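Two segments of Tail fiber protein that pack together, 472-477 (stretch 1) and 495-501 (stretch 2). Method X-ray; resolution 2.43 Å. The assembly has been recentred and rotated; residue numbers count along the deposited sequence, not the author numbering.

Stretch 1 (472-477) TVAEID
Stretch 2, residues 495-501: DMNIFMQ

Residues 472-477 and 495-501 are both β-strands of one chain, and they pack through their side chains rather than as hydrogen-bonded neighbours. Their N-to-C directions make an angle of 138°, so the strands run roughly antiparallel but distinctly skewed, with a closest axial approach of 8.1 Å. In register, the CA of Val 473 lies 7.4 Å from the CA of Met 500, and the CA of Ala 474 lies 7.3 Å from the CA of Ile 498. At this separation no backbone hydrogen bonds link the stretches, and the space between them is occupied by apolar side chains.

Stretch 2 is regularly extended, with phi/psi from -131/126 at Met 496 to -105/94 at Ile 498 and -105/126 at Met 500. Its alternation directs CA-to-CB of these three residues toward stretch 1. Stretch 1 is less regular: Val 473 adopts -119/-12, followed by Ala 474 at -166/160, and the consecutive Val 473 and Ala 474 both point toward stretch 2. Glu 475 (-146/122) then points away, and Ile 476 (-115/159) toward.

The two stretches bury 248 Å² between them, both sides summed, and most of the close contacts are apolar. Both methionines are selenomethionine. Met 500 (chi1 m, chi2 155°, chi3 m) places its SE 3.5 Å from CG1 of Val 473 (chi1 m), a close contact of the polarizable selenium with a methyl group. Met 496 (m, t, p) brings its terminal CE against two residues, 3.6 Å from CG2 of Ile 476 (chi1 p, chi2 t) and 3.8 Å from CB of Ala 474. Ile 498 (m, t) also reaches Ala 474, its CD1 lying 3.8 Å from that CB, so the small alanine methyl receives two side chains.

One contact involves the backbone: Val 473 O lies 3.7 Å from Ile 498 CG2, a van der Waals approach to a methyl that offers no polar hydrogen.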

ATOM      1  N   THR A 472     -48.473 -17.064  11.094  1.00 54.51           N
ATOM      2  CA  THR A 472     -47.461 -16.024  11.211  1.00 55.66           C
ATOM      3  C   THR A 472     -46.241 -16.427  10.393  1.00 60.59           C
ATOM      4  O   THR A 472     -45.754 -17.556  10.505  1.00 62.33           O
ATOM      5  CB  THR A 472     -47.075 -15.817  12.676  1.00 56.21           C
ATOM      6  OG1 THR A 472     -48.254 -15.697  13.482  1.00 58.78           O
ATOM      7  CG2 THR A 472     -46.225 -14.569  12.841  1.00 56.10           C
ATOM      8  N   VAL A 473     -45.750 -15.516   9.558  1.00 56.44           N
ATOM      9  CA  VAL A 473     -44.688 -15.852   8.618  1.00 49.94           C
ATOM     10  C   VAL A 473     -43.419 -15.048   8.841  1.00 47.83           C
ATOM     11  O   VAL A 473     -42.368 -15.418   8.294  1.00 49.87           O
ATOM     12  CB  VAL A 473     -45.162 -15.696   7.158  1.00 50.30           C
ATOM     13  CG1 VAL A 473     -46.089 -16.839   6.806  1.00 55.86           C
ATOM     14  CG2 VAL A 473     -45.812 -14.328   6.928  1.00 47.92           C
ATOM     15  N   ALA A 474     -43.460 -13.993   9.646  1.00 45.65           N
ATOM     16  CA  ALA A 474     -42.310 -13.117   9.798  1.00 46.14           C
ATOM     17  C   ALA A 474     -42.540 -12.226  11.008  1.00 46.10           C
ATOM     18  O   ALA A 474     -43.673 -12.048  11.466  1.00 45.24           O
ATOM     19  CB  ALA A 474     -42.071 -12.272   8.542  1.00 48.88           C
ATOM     20  N   GLU A 475     -41.444 -11.676  11.526  1.00 43.90           N
ATOM     21  CA  GLU A 475     -41.505 -10.796  12.684  1.00 44.35           C
ATOM     22  C   GLU A 475     -40.420  -9.740  12.543  1.00 47.64           C
ATOM     23  O   GLU A 475     -39.237 -10.073  12.422  1.00 49.32           O
ATOM     24  CB  GLU A 475     -41.336 -11.592  13.977  1.00 45.24           C
ATOM     25  CG  GLU A 475     -41.267 -10.735  15.229  1.00 45.78           C
ATOM     26  CD  GLU A 475     -40.977 -11.550  16.471  1.00 50.90           C
ATOM     27  OE1 GLU A 475     -39.843 -11.471  16.988  1.00 51.31           O
ATOM     28  OE2 GLU A 475     -41.882 -12.274  16.932  1.00 53.77           O
ATOM     29  N   ILE A 476     -40.822  -8.477  12.541  1.00 44.94           N
ATOM     30  CA  ILE A 476     -39.891  -7.362  12.501  1.00 46.30           C
ATOM     31  C   ILE A 476     -40.008  -6.598  13.812  1.00 50.44           C
ATOM     32  O   ILE A 476     -41.013  -6.685  14.524  1.00 56.33           O
ATOM     33  CB  ILE A 476     -40.144  -6.435  11.295  1.00 47.46           C
ATOM     34  CG1 ILE A 476     -41.487  -5.722  11.443  1.00 42.80           C
ATOM     35  CG2 ILE A 476     -40.095  -7.228   9.990  1.00 45.46           C
ATOM     36  CD1 ILE A 476     -41.850  -4.862  10.256  1.00 42.30           C
ATOM     37  N   ASP A 477     -38.961  -5.842  14.138  1.00 49.22           N
ATOM     38  CA  ASP A 477     -38.917  -5.086  15.383  1.00 49.42           C
ATOM     39  C   ASP A 477     -38.585  -3.628  15.106  1.00 48.89           C
ATOM     40  O   ASP A 477     -37.806  -3.315  14.200  1.00 49.38           O
ATOM     41  CB  ASP A 477     -37.894  -5.677  16.360  1.00 51.16           C
ATOM     42  CG  ASP A 477     -38.273  -5.447  17.811  1.00 52.81           C
ATOM     43  OD1 ASP A 477     -38.920  -4.420  18.107  1.00 52.78           O
ATOM     44  OD2 ASP A 477     -37.928  -6.299  18.656  1.00 54.21           O
ATOM     45  N   ASP A 495     -38.757  -2.975   1.668  1.00 45.77           N
ATOM     46  CA  ASP A 495     -39.340  -4.148   1.037  1.00 45.23           C
ATOM     47  C   ASP A 495     -38.971  -5.393   1.835  1.00 46.62           C
ATOM     48  O   ASP A 495     -37.966  -5.424   2.548  1.00 48.31           O
ATOM     49  CB  ASP A 495     -38.853  -4.304  -0.410  1.00 43.19           C
ATOM     50  CG  ASP A 495     -39.310  -3.174  -1.310  1.00 46.51           C
ATOM     51  OD1 ASP A 495     -40.250  -2.439  -0.935  1.00 47.49           O
ATOM     52  OD2 ASP A 495     -38.721  -3.020  -2.402  1.00 48.63           O
HETATM   53  N   MSE A 496     -39.793  -6.428   1.699  1.00 47.50           N
HETATM   54  CA  MSE A 496     -39.544  -7.700   2.367  1.00 47.04           C
HETATM   55  C   MSE A 496     -39.673  -8.875   1.401  1.00 51.88           C
HETATM   56  O   MSE A 496     -40.689  -9.023   0.722  1.00 54.48           O
HETATM   57  CB  MSE A 496     -40.513  -7.898   3.532  1.00 49.66           C
HETATM   58  CG  MSE A 496     -40.173  -7.132   4.792  1.00 55.12           C
HETATM   59 SE   MSE A 496     -41.453  -7.516   6.224  1.00 64.72          SE
HETATM   60  CE  MSE A 496     -40.642  -9.138   6.949  1.00 64.83           C
ATOM     61  N   ASN A 497     -38.638  -9.704   1.342  1.00 51.97           N
ATOM     62  CA  ASN A 497     -38.664 -10.970   0.613  1.00 47.57           C
ATOM     63  C   ASN A 497     -38.674 -12.082   1.657  1.00 48.47           C
ATOM     64  O   ASN A 497     -37.645 -12.373   2.274  1.00 49.65           O
ATOM     65  CB  ASN A 497     -37.467 -11.091  -0.326  1.00 42.66           C
ATOM     66  CG  ASN A 497     -37.568 -12.290  -1.251  1.00 44.46           C
ATOM     67  OD1 ASN A 497     -38.104 -12.193  -2.357  1.00 42.81           O
ATOM     68  ND2 ASN A 497     -37.059 -13.434  -0.800  1.00 38.37           N
ATOM     69  N   ILE A 498     -39.835 -12.697   1.858  1.00 43.82           N
ATOM     70  CA  ILE A 498     -40.017 -13.708   2.900  1.00 44.58           C
ATOM     71  C   ILE A 498     -40.066 -15.066   2.207  1.00 46.33           C
ATOM     72  O   ILE A 498     -41.116 -15.521   1.759  1.00 46.28           O
ATOM     73  CB  ILE A 498     -41.267 -13.446   3.739  1.00 44.86           C
ATOM     74  CG1 ILE A 498     -41.298 -11.990   4.212  1.00 42.45           C
ATOM     75  CG2 ILE A 498     -41.332 -14.408   4.919  1.00 41.81           C
ATOM     76  CD1 ILE A 498     -42.610 -11.587   4.834  1.00 41.55           C
ATOM     77  N   PHE A 499     -38.911 -15.723   2.126  1.00 47.74           N
ATOM     78  CA  PHE A 499     -38.828 -17.078   1.587  1.00 48.15           C
ATOM     79  C   PHE A 499     -39.273 -18.054   2.670  1.00 50.07           C
ATOM     80  O   PHE A 499     -38.583 -18.231   3.679  1.00 50.77           O
ATOM     81  CB  PHE A 499     -37.410 -17.383   1.108  1.00 46.97           C
ATOM     82  CG  PHE A 499     -37.220 -18.796   0.609  1.00 48.09           C
ATOM     83  CD1 PHE A 499     -38.260 -19.487   0.006  1.00 49.48           C
ATOM     84  CD2 PHE A 499     -35.997 -19.430   0.739  1.00 49.38           C
ATOM     85  CE1 PHE A 499     -38.081 -20.781  -0.451  1.00 49.47           C
ATOM     86  CE2 PHE A 499     -35.817 -20.724   0.283  1.00 49.74           C
ATOM     87  CZ  PHE A 499     -36.859 -21.398  -0.314  1.00 47.55           C
HETATM   88  N   MSE A 500     -40.423 -18.688   2.465  1.00 49.18           N
HETATM   89  CA  MSE A 500     -40.955 -19.618   3.447  1.00 50.36           C
HETATM   90  C   MSE A 500     -40.774 -21.059   2.999  1.00 53.07           C
HETATM   91  O   MSE A 500     -41.194 -21.441   1.903  1.00 54.38           O
HETATM   92  CB  MSE A 500     -42.437 -19.346   3.707  1.00 54.45           C
HETATM   93  CG  MSE A 500     -42.762 -17.926   4.139  1.00 59.96           C
HETATM   94 SE   MSE A 500     -44.609 -17.429   3.717  1.00 60.78          SE
HETATM   95  CE  MSE A 500     -44.380 -17.061   1.816  1.00 61.29           C
ATOM     96  N   GLN A 501     -40.154 -21.861   3.858  1.00 53.02           N
ATOM     97  CA  GLN A 501     -39.984 -23.290   3.631  1.00 52.01           C
ATOM     98  C   GLN A 501     -40.823 -24.027   4.667  1.00 48.76           C
ATOM     99  O   GLN A 501     -40.538 -23.958   5.867  1.00 49.10           O
ATOM    100  CB  GLN A 501     -38.510 -23.683   3.717  1.00 44.54           C
ATOM    101  CG  GLN A 501     -37.684 -23.171   2.545  1.00 49.39           C
ATOM    102  CD  GLN A 501     -36.191 -23.434   2.703  1.00 48.76           C
ATOM    103  OE1 GLN A 501     -35.570 -22.995   3.673  1.00 45.68           O
ATOM    104  NE2 GLN A 501     -35.614 -24.152   1.747  1.00 48.18           N
TER